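Local coordinates for hypothetical protein PA3008 (Pseudomonas aeruginosa, PDB 1OFU), which probably inhibits cell division during the SOS response by binding FtsZ and preventing its polymerisation into the Z ring, at residues 19-22 / 23-27; 54-57 / 58-61; 70-73 / 74-78; 43-46 / 47-51. All coordinates share one frame; numbering follows the deposited sequence.

Overall arrangement
Interactions 1, 2 and 4 adjoin one another; interaction 3 touches none. Interaction 1, in helix 13-28, is the most buried; L55 of interaction 2 and W49 of interaction 4 pack on that helix. Interactions 2, 3 and 4 are partly buried. Interactions 2 and 4 end and start one crossover, a turn leading into strand 60-63 and a cap opening helix 47-52. Interaction 3 lies in helix 68-80, about 22 Å from interaction 1 between centres. Both helix-internal contacts combine backbone ladders and apolar packing with, in interaction 1, an arginine folded over its turn and, in interaction 3, a serine hydroxyl bonded to a carbonyl; the others use a turn bond, a bridging water and a threonine cap.

Interaction 1. Residues 19-22 / 23-27; sequences LLAP and ILREL
L24 N and I23 N both donate to the carbonyl of L20, the first from within the carbonyl plane. The second, I23 N, is 2.9 Å from L20 O but stands 39° out of that plane. At the next two positions R25 N donates to A21 O and E26 N to P22 O, which continues the ladder. P22 N carries no hydrogen and makes no bond to the preceding turn, and the helix kinks there. On one flank L20 CG lies 3.9 Å from L24 CD1, a contact four residues apart in which the L20 branch point meets one L24 methyl. With CG of L20 anti to its backbone nitrogen (chi1 -179°), that branch extends towards L24 CD1. Helix 13-28 belongs to an alpha/beta fold built on a parallel sheet. L20 faces the sheet, packing on L9 and I116, while L24 meets W49 of helix 47-52.

R25 behaves differently. Its chain starts anti to the backbone nitrogen and bends at chi3 (48°), which lays the guanidinium back over the previous turn. A21 O stands 3.9 Å above the centre of the R25 guanidinium plane. NH1 of R25 comes 3.7 Å from P22 CD, and NH2 of R25 lies 3.9 Å from A21 CB. The group is held from beyond this turn, with NH2 hydrogen-bonded to A53 O and NH1 in a salt bridge with E26 of the second subunit, whose I23 packs against I23 here.

Interaction 2. Residues 54-57 / 58-61; sequences GLNR and ERIL
R59 N closes a turn by donating to N56 O from well outside the carbonyl plane, 53° away from it, although the N-H points straight at the oxygen (167°) across 3.1 Å. The turn from N56 to R59 is type I, and it leads into strand 60-63, an edge strand of the parallel sheet within this chain. Upstream, G54 ends helix 47-52 in a Schellman motif. L55 then turns into the protein against L24 and S28 of helix 13-28.

A second link spans the turn. One water donates to both R57 O and I60 O, lying 2.5 Å from R57 O, which is short, and 3.0 Å from I60 O, and so ties the turn to the first strand residue.

Among the side chains, N56 and R59 cross, and the R59 chain does the touching: its CG is 3.5 Å from N56 CG. R59 then bends at chi3, and its guanidinium bonds to E30 O through NH2 and to R34 O through NH1. Residues 57-62 belong to an FtsZ-binding region. Consistent with that, E58 OE2 hydrogen-bonds an aromatic side chain of the chain of another protein, and R57 and L61 pack on that chain too. I60 turns inward, and its CG1 sits 3.4 Å from N56 O, the same oxygen that receives R59 N.

Interaction 3. Residues 70-73 / 74-78; sequences AALA and LSCEA
S75 doubles back on A71, four residues earlier in helix 68-80. This helix is the crossover of a beta-alpha-beta unit, joining strand 60-63 to strand 84-89 across the intervening strand 35-39, and L74, S75 and A78 all touch I39 on that strand.

Starting at the root, S75 CB lies 3.2 Å from A71 O and 3.6 Å from L72 O, wedged between two successive carbonyls. The next atom, OG, is anti to the carbonyl carbon of S75 and beside its backbone nitrogen (chi1 -63°), a torsion that swings it back towards the preceding turn. There OG donates to A71 O at 2.7 Å, approaching from 37° outside the carbonyl plane. The ordinary helical bond from S75 N, 2.8 Å to A71 O, arrives from the opposite face of the same plane. Two bonds therefore grip A71 O, and a further hydrogen bond between S75 OG and S89 OG ties the hydroxyl to strand 84-89.

Elsewhere the ladder is regular, with L74 N, C76 N and E77 N donating to A70 O, L72 O and A73 O. E77 forms a salt bridge with R80. A78 opens another FtsZ-binding region. C76 packs on helix 96-109 through L102 and A105, while within its own helix its SG lies 3.6 Å from L72 CD2.

Interaction 4. Residues 43-46 / 47-51; sequences ASLT and HEWLR
T46 and W49 meet in a helix N-cap, where the loop after strand 35-39 passes into helix 47-52. The evidence is the bond from W49 N to T46 OG1, 3.0 Å long with an N-H...O angle of 159°. The first torsion of T46 (chi1 61°) sets OG1 between its backbone nitrogen and carbonyl carbon, where it can face the amides of the opening turn. The carbonyl of the same residue starts the helical ladder: L50 N donates to T46 O at 3.0 Å, nearly along the C=O axis. T46 thus uses both its hydroxyl and its carbonyl oxygen on the first turn. Just before the cap, L45 is the centre of an inverse gamma turn, accompanied by a weak bond from T46 N to S44 O.

Helix 47-52 connects two parallel strands, 35-39 and 60-63, and so forms a beta-alpha-beta crossover; the apolar part of this contact packs on helix 13-28 and on strand 60-63. L45 and W49 lie side by side and point the same way, with L45 CG 4.1 Å from W49 CE3 and approaching the ring obliquely. L50 comes to the indole at its edge, in plane, through CG. L45 and W49 both reach L24 of helix 13-28, while L50 touches L62 of strand 60-63.

On the polar side, E48 OE2 and R51 NH1 form a salt bridge at 2.6 Å, weak as a hydrogen bond because of its bent angle of 123°. E48 OE1 pairs with R52, and R51 NH2 bonds to the backbone of the chain of another protein.

Interaction 1. Residues 19-22 / 23-27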
ATOM      1  N   LEU D  19       2.752   3.674 -10.141  1.00 32.68           N
ATOM      2  CA  LEU D  19       2.464   2.258  -9.921  1.00 33.34           C
ATOM      3  C   LEU D  19       3.531   1.642  -9.014  1.00 34.38           C
ATOM      4  O   LEU D  19       3.274   0.664  -8.317  1.00 35.15           O
ATOM      5  CB  LEU D  19       2.418   1.500 -11.253  1.00 30.21           C
ATOM      6  CG  LEU D  19       1.151   1.682 -12.104  1.00 35.88           C
ATOM      7  CD1 LEU D  19       1.363   1.073 -13.493  1.00 32.80           C
ATOM      8  CD2 LEU D  19      -0.039   1.038 -11.399  1.00 31.46           C
ATOM      9  N   LEU D  20       4.727   2.227  -9.023  1.00 31.91           N
ATOM     10  CA  LEU D  20       5.840   1.743  -8.208  1.00 34.08           C
ATOM     11  C   LEU D  20       5.653   2.075  -6.729  1.00 34.94           C
ATOM     12  O   LEU D  20       5.898   1.246  -5.855  1.00 39.20           O
ATOM     13  CB  LEU D  20       7.149   2.380  -8.700  1.00 36.17           C
ATOM     14  CG  LEU D  20       8.469   2.012  -8.019  1.00 38.83           C
ATOM     15  CD1 LEU D  20       8.821   0.565  -8.312  1.00 38.45           C
ATOM     16  CD2 LEU D  20       9.577   2.929  -8.524  1.00 42.40           C
ATOM     17  N   ALA D  21       5.212   3.302  -6.473  1.00 34.75           N
ATOM     18  CA  ALA D  21       5.016   3.827  -5.125  1.00 37.94           C
ATOM     19  C   ALA D  21       4.415   2.899  -4.068  1.00 37.52           C
ATOM     20  O   ALA D  21       4.976   2.749  -2.982  1.00 35.43           O
ATOM     21  CB  ALA D  21       4.204   5.114  -5.201  1.00 32.80           C
ATOM     22  N   PRO D  22       3.262   2.274  -4.358  1.00 37.82           N
ATOM     23  CA  PRO D  22       2.662   1.384  -3.360  1.00 34.73           C
ATOM     24  C   PRO D  22       3.523   0.197  -2.948  1.00 35.58           C
ATOM     25  O   PRO D  22       3.447  -0.265  -1.810  1.00 31.63           O
ATOM     26  CB  PRO D  22       1.336   0.964  -4.012  1.00 39.34           C
ATOM     27  CG  PRO D  22       1.576   1.155  -5.470  1.00 40.33           C
ATOM     28  CD  PRO D  22       2.390   2.409  -5.537  1.00 37.10           C
ATOM     29  N   ILE D  23       4.355  -0.287  -3.865  1.00 32.97           N
ATOM     30  CA  ILE D  23       5.217  -1.423  -3.568  1.00 33.69           C
ATOM     31  C   ILE D  23       6.377  -0.984  -2.679  1.00 32.97           C
ATOM     32  O   ILE D  23       6.724  -1.657  -1.701  1.00 29.95           O
ATOM     33  CB  ILE D  23       5.764  -2.038  -4.872  1.00 38.85           C
ATOM     34  CG1 ILE D  23       4.607  -2.646  -5.667  1.00 39.88           C
ATOM     35  CG2 ILE D  23       6.826  -3.076  -4.556  1.00 41.60           C
ATOM     36  CD1 ILE D  23       5.002  -3.182  -7.013  1.00 42.37           C
ATOM     37  N   LEU D  24       6.974   0.152  -3.023  1.00 32.49           N
ATOM     38  CA  LEU D  24       8.083   0.685  -2.244  1.00 31.24           C
ATOM     39  C   LEU D  24       7.564   1.097  -0.879  1.00 31.23           C
ATOM     40  O   LEU D  24       8.217   0.884   0.133  1.00 34.14           O
ATOM     41  CB  LEU D  24       8.702   1.893  -2.950  1.00 29.12           C
ATOM     42  CG  LEU D  24       9.511   1.559  -4.200  1.00 34.65           C
ATOM     43  CD1 LEU D  24      10.239   2.812  -4.677  1.00 36.73           C
ATOM     44  CD2 LEU D  24      10.513   0.460  -3.880  1.00 38.46           C
ATOM     45  N   ARG D  25       6.377   1.689  -0.865  1.00 32.82           N
ATOM     46  CA  ARG D  25       5.747   2.129   0.371  1.00 35.04           C
ATOM     47  C   ARG D  25       5.535   0.904   1.270  1.00 36.43           C
ATOM     48  O   ARG D  25       5.926   0.891   2.435  1.00 34.10           O
ATOM     49  CB  ARG D  25       4.425   2.817   0.017  1.00 37.92           C
ATOM     50  CG  ARG D  25       3.655   3.471   1.148  1.00 42.71           C
ATOM     51  CD  ARG D  25       2.807   4.624   0.592  1.00 45.16           C
ATOM     52  NE  ARG D  25       2.039   4.249  -0.597  1.00 43.95           N
ATOM     53  CZ  ARG D  25       1.957   4.980  -1.711  1.00 51.32           C
ATOM     54  NH1 ARG D  25       1.235   4.555  -2.737  1.00 52.59           N
ATOM     55  NH2 ARG D  25       2.596   6.139  -1.812  1.00 51.78           N
ATOM     56  N   GLU D  26       4.936  -0.137   0.705  1.00 38.95           N
ATOM     57  CA  GLU D  26       4.674  -1.378   1.424  1.00 38.98           C
ATOM     58  C   GLU D  26       5.981  -1.989   1.929  1.00 37.61           C
ATOM     59  O   GLU D  26       6.103  -2.359   3.098  1.00 37.67           O
ATOM     60  CB  GLU D  26       3.958  -2.367   0.491  1.00 42.12           C
ATOM     61  CG  GLU D  26       3.703  -3.743   1.092  1.00 53.75           C
ATOM     62  CD  GLU D  26       2.440  -3.802   1.935  1.00 60.96           C
ATOM     63  OE1 GLU D  26       2.191  -4.861   2.551  1.00 63.29           O
ATOM     64  OE2 GLU D  26       1.696  -2.798   1.977  1.00 64.70           O
ATOM     65  N   LEU D  27       6.960  -2.104   1.038  1.00 39.13           N
ATOM     66  CA  LEU D  27       8.251  -2.662   1.414  1.00 36.19           C
ATOM     67  C   LEU D  27       8.901  -1.889   2.563  1.00 38.66           C
ATOM     68  O   LEU D  27       9.486  -2.486   3.468  1.00 36.32           O
ATOM     69  CB  LEU D  27       9.193  -2.671   0.212  1.00 30.58           C
ATOM     70  CG  LEU D  27       8.905  -3.746  -0.832  1.00 36.12           C
ATOM     71  CD1 LEU D  27       9.862  -3.584  -2.000  1.00 30.77           C
ATOM     72  CD2 LEU D  27       9.051  -5.129  -0.191  1.00 35.58           C
TER

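Interaction 2. Residues 54-57 / 58-61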
ATOM      1  N   GLY D  54       5.349   8.627   0.500  1.00 37.51           N
ATOM      2  CA  GLY D  54       4.967   8.145   1.816  1.00 32.39           C
ATOM      3  C   GLY D  54       5.760   6.980   2.378  1.00 37.06           C
ATOM      4  O   GLY D  54       5.278   6.289   3.275  1.00 40.17           O
ATOM      5  N   LEU D  55       6.969   6.742   1.879  1.00 35.36           N
ATOM      6  CA  LEU D  55       7.758   5.633   2.404  1.00 36.45           C
ATOM      7  C   LEU D  55       8.158   5.922   3.850  1.00 36.45           C
ATOM      8  O   LEU D  55       8.225   7.078   4.266  1.00 36.57           O
ATOM      9  CB  LEU D  55       9.031   5.409   1.575  1.00 39.01           C
ATOM     10  CG  LEU D  55       8.996   5.314   0.047  1.00 44.65           C
ATOM     11  CD1 LEU D  55      10.202   4.513  -0.409  1.00 41.57           C
ATOM     12  CD2 LEU D  55       7.727   4.645  -0.431  1.00 46.35           C
ATOM     13  N   ASN D  56       8.414   4.868   4.615  1.00 35.49           N
ATOM     14  CA  ASN D  56       8.825   5.018   6.005  1.00 40.07           C
ATOM     15  C   ASN D  56      10.264   5.550   6.005  1.00 39.06           C
ATOM     16  O   ASN D  56      11.222   4.824   5.732  1.00 33.59           O
ATOM     17  CB  ASN D  56       8.729   3.666   6.723  1.00 41.28           C
ATOM     18  CG  ASN D  56       9.041   3.764   8.207  1.00 47.02           C
ATOM     19  OD1 ASN D  56       8.809   2.818   8.962  1.00 49.31           O
ATOM     20  ND2 ASN D  56       9.577   4.902   8.630  1.00 49.50           N
ATOM     21  N   ARG D  57      10.390   6.837   6.299  1.00 39.86           N
ATOM     22  CA  ARG D  57      11.670   7.529   6.306  1.00 40.84           C
ATOM     23  C   ARG D  57      12.706   7.020   7.292  1.00 41.18           C
ATOM     24  O   ARG D  57      13.873   7.380   7.194  1.00 41.95           O
ATOM     25  CB  ARG D  57      11.434   9.011   6.564  1.00 40.14           C
ATOM     26  CG  ARG D  57      10.399   9.610   5.646  1.00 47.37           C
ATOM     27  CD  ARG D  57      10.065  11.026   6.042  1.00 47.93           C
ATOM     28  NE  ARG D  57       9.027  11.567   5.179  1.00 49.45           N
ATOM     29  CZ  ARG D  57       8.717  12.855   5.104  1.00 53.95           C
ATOM     30  NH1 ARG D  57       7.753  13.254   4.285  1.00 52.14           N
ATOM     31  NH2 ARG D  57       9.377  13.743   5.843  1.00 48.06           N
ATOM     32  N   GLU D  58      12.300   6.190   8.242  1.00 41.47           N
ATOM     33  CA  GLU D  58      13.256   5.693   9.222  1.00 41.87           C
ATOM     34  C   GLU D  58      13.742   4.292   8.904  1.00 41.26           C
ATOM     35  O   GLU D  58      14.601   3.761   9.606  1.00 40.54           O
ATOM     36  CB  GLU D  58      12.632   5.693  10.622  1.00 46.90           C
ATOM     37  CG  GLU D  58      12.088   7.042  11.075  1.00 55.41           C
ATOM     38  CD  GLU D  58      13.178   8.080  11.283  1.00 64.04           C
ATOM     39  OE1 GLU D  58      12.841   9.263  11.516  1.00 66.52           O
ATOM     40  OE2 GLU D  58      14.372   7.716  11.216  1.00 66.31           O
ATOM     41  N   ARG D  59      13.214   3.691   7.842  1.00 36.44           N
ATOM     42  CA  ARG D  59      13.600   2.321   7.528  1.00 37.87           C
ATOM     43  C   ARG D  59      14.141   2.134   6.126  1.00 38.31           C
ATOM     44  O   ARG D  59      14.217   1.010   5.627  1.00 37.24           O
ATOM     45  CB  ARG D  59      12.398   1.402   7.739  1.00 33.93           C
ATOM     46  CG  ARG D  59      11.692   1.629   9.064  1.00 37.64           C
ATOM     47  CD  ARG D  59      10.717   0.509   9.316  1.00 43.90           C
ATOM     48  NE  ARG D  59      11.365  -0.774   9.063  1.00 49.33           N
ATOM     49  CZ  ARG D  59      10.714  -1.918   8.899  1.00 50.08           C
ATOM     50  NH1 ARG D  59      11.392  -3.037   8.671  1.00 49.90           N
ATOM     51  NH2 ARG D  59       9.388  -1.939   8.959  1.00 50.80           N
ATOM     52  N   ILE D  60      14.524   3.236   5.493  1.00 35.45           N
ATOM     53  CA  ILE D  60      15.041   3.178   4.141  1.00 37.47           C
ATOM     54  C   ILE D  60      16.467   3.680   4.050  1.00 36.30           C
ATOM     55  O   ILE D  60      16.849   4.635   4.719  1.00 40.66           O
ATOM     56  CB  ILE D  60      14.160   4.009   3.190  1.00 41.37           C
ATOM     57  CG1 ILE D  60      12.783   3.365   3.097  1.00 47.17           C
ATOM     58  CG2 ILE D  60      14.809   4.120   1.805  1.00 43.32           C
ATOM     59  CD1 ILE D  60      11.793   4.194   2.339  1.00 56.44           C
ATOM     60  N   LEU D  61      17.246   3.013   3.211  1.00 35.86           N
ATOM     61  CA  LEU D  61      18.630   3.369   2.968  1.00 37.52           C
ATOM     62  C   LEU D  61      18.735   3.458   1.452  1.00 39.54           C
ATOM     63  O   LEU D  61      18.333   2.533   0.739  1.00 37.25           O
ATOM     64  CB  LEU D  61      19.566   2.285   3.513  1.00 37.06           C
ATOM     65  CG  LEU D  61      20.590   2.736   4.555  1.00 43.81           C
ATOM     66  CD1 LEU D  61      19.896   3.488   5.674  1.00 44.97           C
ATOM     67  CD2 LEU D  61      21.329   1.529   5.099  1.00 42.17           C
TER
HETATM   68  O   HOH W   1      15.346   7.189   5.143  1.00 36.59           O

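Interaction 3. Residues 70-73 / 74-78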
ATOM      1  N   ALA D  70      28.946  -1.310 -11.034  1.00 47.68           N
ATOM      2  CA  ALA D  70      29.130  -0.943  -9.631  1.00 49.20           C
ATOM      3  C   ALA D  70      27.851  -1.197  -8.832  1.00 44.16           C
ATOM      4  O   ALA D  70      27.894  -1.663  -7.694  1.00 46.60           O
ATOM      5  CB  ALA D  70      29.536   0.524  -9.520  1.00 47.36           C
ATOM      6  N   ALA D  71      26.711  -0.889  -9.434  1.00 42.16           N
ATOM      7  CA  ALA D  71      25.434  -1.102  -8.767  1.00 42.42           C
ATOM      8  C   ALA D  71      25.219  -2.595  -8.524  1.00 38.30           C
ATOM      9  O   ALA D  71      24.678  -2.995  -7.495  1.00 39.70           O
ATOM     10  CB  ALA D  71      24.303  -0.533  -9.615  1.00 42.20           C
ATOM     11  N   LEU D  72      25.659  -3.415  -9.473  1.00 39.36           N
ATOM     12  CA  LEU D  72      25.511  -4.866  -9.364  1.00 43.13           C
ATOM     13  C   LEU D  72      26.340  -5.397  -8.195  1.00 40.31           C
ATOM     14  O   LEU D  72      25.865  -6.209  -7.398  1.00 40.24           O
ATOM     15  CB  LEU D  72      25.966  -5.543 -10.661  1.00 44.17           C
ATOM     16  CG  LEU D  72      25.412  -6.928 -11.015  1.00 48.69           C
ATOM     17  CD1 LEU D  72      26.375  -7.591 -11.984  1.00 48.06           C
ATOM     18  CD2 LEU D  72      25.244  -7.794  -9.784  1.00 45.88           C
ATOM     19  N   ALA D  73      27.585  -4.939  -8.097  1.00 41.70           N
ATOM     20  CA  ALA D  73      28.452  -5.383  -7.011  1.00 42.65           C
ATOM     21  C   ALA D  73      27.922  -4.848  -5.686  1.00 39.36           C
ATOM     22  O   ALA D  73      27.912  -5.559  -4.680  1.00 41.33           O
ATOM     23  CB  ALA D  73      29.886  -4.899  -7.246  1.00 38.89           C
ATOM     24  N   LEU D  74      27.476  -3.594  -5.685  1.00 39.24           N
ATOM     25  CA  LEU D  74      26.944  -3.001  -4.461  1.00 39.97           C
ATOM     26  C   LEU D  74      25.674  -3.738  -4.030  1.00 41.13           C
ATOM     27  O   LEU D  74      25.457  -3.954  -2.839  1.00 42.56           O
ATOM     28  CB  LEU D  74      26.633  -1.513  -4.668  1.00 42.19           C
ATOM     29  CG  LEU D  74      26.815  -0.614  -3.435  1.00 46.21           C
ATOM     30  CD1 LEU D  74      26.257   0.768  -3.724  1.00 45.26           C
ATOM     31  CD2 LEU D  74      26.117  -1.209  -2.232  1.00 47.90           C
ATOM     32  N   SER D  75      24.837  -4.128  -4.994  1.00 39.50           N
ATOM     33  CA  SER D  75      23.600  -4.846  -4.677  1.00 39.96           C
ATOM     34  C   SER D  75      23.884  -6.186  -4.003  1.00 40.38           C
ATOM     35  O   SER D  75      23.286  -6.515  -2.979  1.00 37.57           O
ATOM     36  CB  SER D  75      22.768  -5.080  -5.941  1.00 36.22           C
ATOM     37  OG  SER D  75      22.355  -3.855  -6.525  1.00 37.55           O
ATOM     38  N   CYS D  76      24.800  -6.961  -4.578  1.00 42.79           N
ATOM     39  CA  CYS D  76      25.137  -8.266  -4.018  1.00 46.88           C
ATOM     40  C   CYS D  76      25.720  -8.117  -2.621  1.00 47.30           C
ATOM     41  O   CYS D  76      25.440  -8.918  -1.732  1.00 47.04           O
ATOM     42  CB  CYS D  76      26.142  -8.989  -4.914  1.00 50.04           C
ATOM     43  SG  CYS D  76      25.541  -9.357  -6.584  1.00 56.64           S
ATOM     44  N   GLU D  77      26.524  -7.076  -2.433  1.00 47.93           N
ATOM     45  CA  GLU D  77      27.154  -6.830  -1.146  1.00 50.30           C
ATOM     46  C   GLU D  77      26.124  -6.533  -0.059  1.00 49.36           C
ATOM     47  O   GLU D  77      26.166  -7.123   1.022  1.00 47.75           O
ATOM     48  CB  GLU D  77      28.144  -5.670  -1.268  1.00 53.17           C
ATOM     49  CG  GLU D  77      29.229  -5.699  -0.220  1.00 62.77           C
ATOM     50  CD  GLU D  77      30.020  -6.995  -0.248  1.00 65.77           C
ATOM     51  OE1 GLU D  77      30.632  -7.290  -1.294  1.00 70.07           O
ATOM     52  OE2 GLU D  77      30.024  -7.719   0.772  1.00 69.25           O
ATOM     53  N   ALA D  78      25.200  -5.618  -0.349  1.00 47.99           N
ATOM     54  CA  ALA D  78      24.158  -5.252   0.606  1.00 44.75           C
ATOM     55  C   ALA D  78      23.281  -6.460   0.942  1.00 45.19           C
ATOM     56  O   ALA D  78      22.805  -6.600   2.069  1.00 47.04           O
ATOM     57  CB  ALA D  78      23.303  -4.115   0.037  1.00 42.72           C
TER

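Interaction 4. Residues 43-46 / 47-51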
ATOM      1  N   ALA D  43      17.385   8.752 -11.508  1.00 41.09           N
ATOM      2  CA  ALA D  43      17.356  10.141 -11.059  1.00 39.78           C
ATOM      3  C   ALA D  43      15.962  10.577 -10.654  1.00 39.18           C
ATOM      4  O   ALA D  43      15.794  11.447  -9.804  1.00 39.85           O
ATOM      5  CB  ALA D  43      17.893  11.053 -12.163  1.00 40.94           C
ATOM      6  N   SER D  44      14.961   9.968 -11.272  1.00 36.31           N
ATOM      7  CA  SER D  44      13.574  10.280 -10.971  1.00 39.95           C
ATOM      8  C   SER D  44      13.249  10.057  -9.487  1.00 39.68           C
ATOM      9  O   SER D  44      12.491  10.824  -8.894  1.00 40.38           O
ATOM     10  CB  SER D  44      12.656   9.415 -11.840  1.00 40.86           C
ATOM     11  OG  SER D  44      11.321   9.867 -11.758  1.00 52.07           O
ATOM     12  N   LEU D  45      13.803   9.003  -8.891  1.00 35.52           N
ATOM     13  CA  LEU D  45      13.542   8.725  -7.480  1.00 39.71           C
ATOM     14  C   LEU D  45      14.394   9.578  -6.553  1.00 39.05           C
ATOM     15  O   LEU D  45      15.341   9.092  -5.943  1.00 40.84           O
ATOM     16  CB  LEU D  45      13.780   7.248  -7.151  1.00 37.52           C
ATOM     17  CG  LEU D  45      12.665   6.267  -7.508  1.00 43.96           C
ATOM     18  CD1 LEU D  45      12.578   6.107  -9.017  1.00 40.97           C
ATOM     19  CD2 LEU D  45      12.949   4.933  -6.840  1.00 43.70           C
ATOM     20  N   THR D  46      14.047  10.853  -6.452  1.00 43.13           N
ATOM     21  CA  THR D  46      14.768  11.775  -5.589  1.00 41.38           C
ATOM     22  C   THR D  46      14.307  11.526  -4.166  1.00 43.38           C
ATOM     23  O   THR D  46      13.290  10.864  -3.940  1.00 41.22           O
ATOM     24  CB  THR D  46      14.431  13.230  -5.931  1.00 42.76           C
ATOM     25  OG1 THR D  46      13.028  13.444  -5.728  1.00 41.32           O
ATOM     26  CG2 THR D  46      14.781  13.538  -7.385  1.00 41.81           C
ATOM     27  N   HIS D  47      15.049  12.060  -3.205  1.00 41.89           N
ATOM     28  CA  HIS D  47      14.675  11.900  -1.815  1.00 41.31           C
ATOM     29  C   HIS D  47      13.299  12.518  -1.595  1.00 40.55           C
ATOM     30  O   HIS D  47      12.527  12.049  -0.759  1.00 41.97           O
ATOM     31  CB  HIS D  47      15.711  12.564  -0.902  1.00 40.97           C
ATOM     32  CG  HIS D  47      16.955  11.751  -0.711  1.00 41.10           C
ATOM     33  ND1 HIS D  47      17.625  11.689   0.493  1.00 37.52           N
ATOM     34  CD2 HIS D  47      17.652  10.971  -1.570  1.00 40.67           C
ATOM     35  CE1 HIS D  47      18.681  10.905   0.367  1.00 36.43           C
ATOM     36  NE2 HIS D  47      18.721  10.458  -0.874  1.00 40.91           N
ATOM     37  N   GLU D  48      12.989  13.562  -2.358  1.00 39.54           N
ATOM     38  CA  GLU D  48      11.696  14.222  -2.232  1.00 42.70           C
ATOM     39  C   GLU D  48      10.559  13.347  -2.741  1.00 39.02           C
ATOM     40  O   GLU D  48       9.498  13.276  -2.123  1.00 38.99           O
ATOM     41  CB  GLU D  48      11.691  15.553  -2.984  1.00 48.92           C
ATOM     42  CG  GLU D  48      11.631  16.750  -2.052  1.00 62.26           C
ATOM     43  CD  GLU D  48      10.520  16.624  -1.014  1.00 68.82           C
ATOM     44  OE1 GLU D  48       9.335  16.572  -1.407  1.00 72.36           O
ATOM     45  OE2 GLU D  48      10.832  16.570   0.196  1.00 70.55           O
ATOM     46  N   TRP D  49      10.779  12.682  -3.868  1.00 35.68           N
ATOM     47  CA  TRP D  49       9.751  11.811  -4.417  1.00 37.56           C
ATOM     48  C   TRP D  49       9.474  10.693  -3.420  1.00 30.31           C
ATOM     49  O   TRP D  49       8.322  10.358  -3.158  1.00 36.80           O
ATOM     50  CB  TRP D  49      10.201  11.191  -5.746  1.00 36.11           C
ATOM     51  CG  TRP D  49       9.143  10.307  -6.364  1.00 39.24           C
ATOM     52  CD1 TRP D  49       8.137  10.696  -7.202  1.00 39.54           C
ATOM     53  CD2 TRP D  49       8.956   8.900  -6.142  1.00 37.72           C
ATOM     54  NE1 TRP D  49       7.334   9.623  -7.515  1.00 38.42           N
ATOM     55  CE2 TRP D  49       7.813   8.509  -6.878  1.00 39.75           C
ATOM     56  CE3 TRP D  49       9.639   7.936  -5.389  1.00 37.11           C
ATOM     57  CZ2 TRP D  49       7.339   7.189  -6.887  1.00 39.57           C
ATOM     58  CZ3 TRP D  49       9.166   6.620  -5.396  1.00 39.62           C
ATOM     59  CH2 TRP D  49       8.026   6.262  -6.143  1.00 35.38           C
ATOM     60  N   LEU D  50      10.540  10.119  -2.870  1.00 32.77           N
ATOM     61  CA  LEU D  50      10.427   9.019  -1.916  1.00 34.69           C
ATOM     62  C   LEU D  50       9.656   9.410  -0.666  1.00 37.81           C
ATOM     63  O   LEU D  50       8.880   8.612  -0.123  1.00 35.08           O
ATOM     64  CB  LEU D  50      11.823   8.508  -1.542  1.00 35.09           C
ATOM     65  CG  LEU D  50      12.538   7.776  -2.681  1.00 35.33           C
ATOM     66  CD1 LEU D  50      13.991   7.525  -2.319  1.00 33.37           C
ATOM     67  CD2 LEU D  50      11.816   6.464  -2.970  1.00 33.19           C
ATOM     68  N   ARG D  51       9.875  10.636  -0.200  1.00 38.46           N
ATOM     69  CA  ARG D  51       9.162  11.118   0.972  1.00 39.22           C
ATOM     70  C   ARG D  51       7.702  11.361   0.603  1.00 42.28           C
ATOM     71  O   ARG D  51       6.802  11.023   1.372  1.00 43.64           O
ATOM     72  CB  ARG D  51       9.794  12.407   1.505  1.00 43.38           C
ATOM     73  CG  ARG D  51      11.153  12.204   2.177  1.00 45.02           C
ATOM     74  CD  ARG D  51      11.498  13.368   3.096  1.00 47.71           C
ATOM     75  NE  ARG D  51      11.847  14.589   2.376  1.00 47.09           N
ATOM     76  CZ  ARG D  51      12.983  14.767   1.707  1.00 51.77           C
ATOM     77  NH1 ARG D  51      13.216  15.914   1.081  1.00 51.02           N
ATOM     78  NH2 ARG D  51      13.889  13.800   1.666  1.00 54.57           N
TER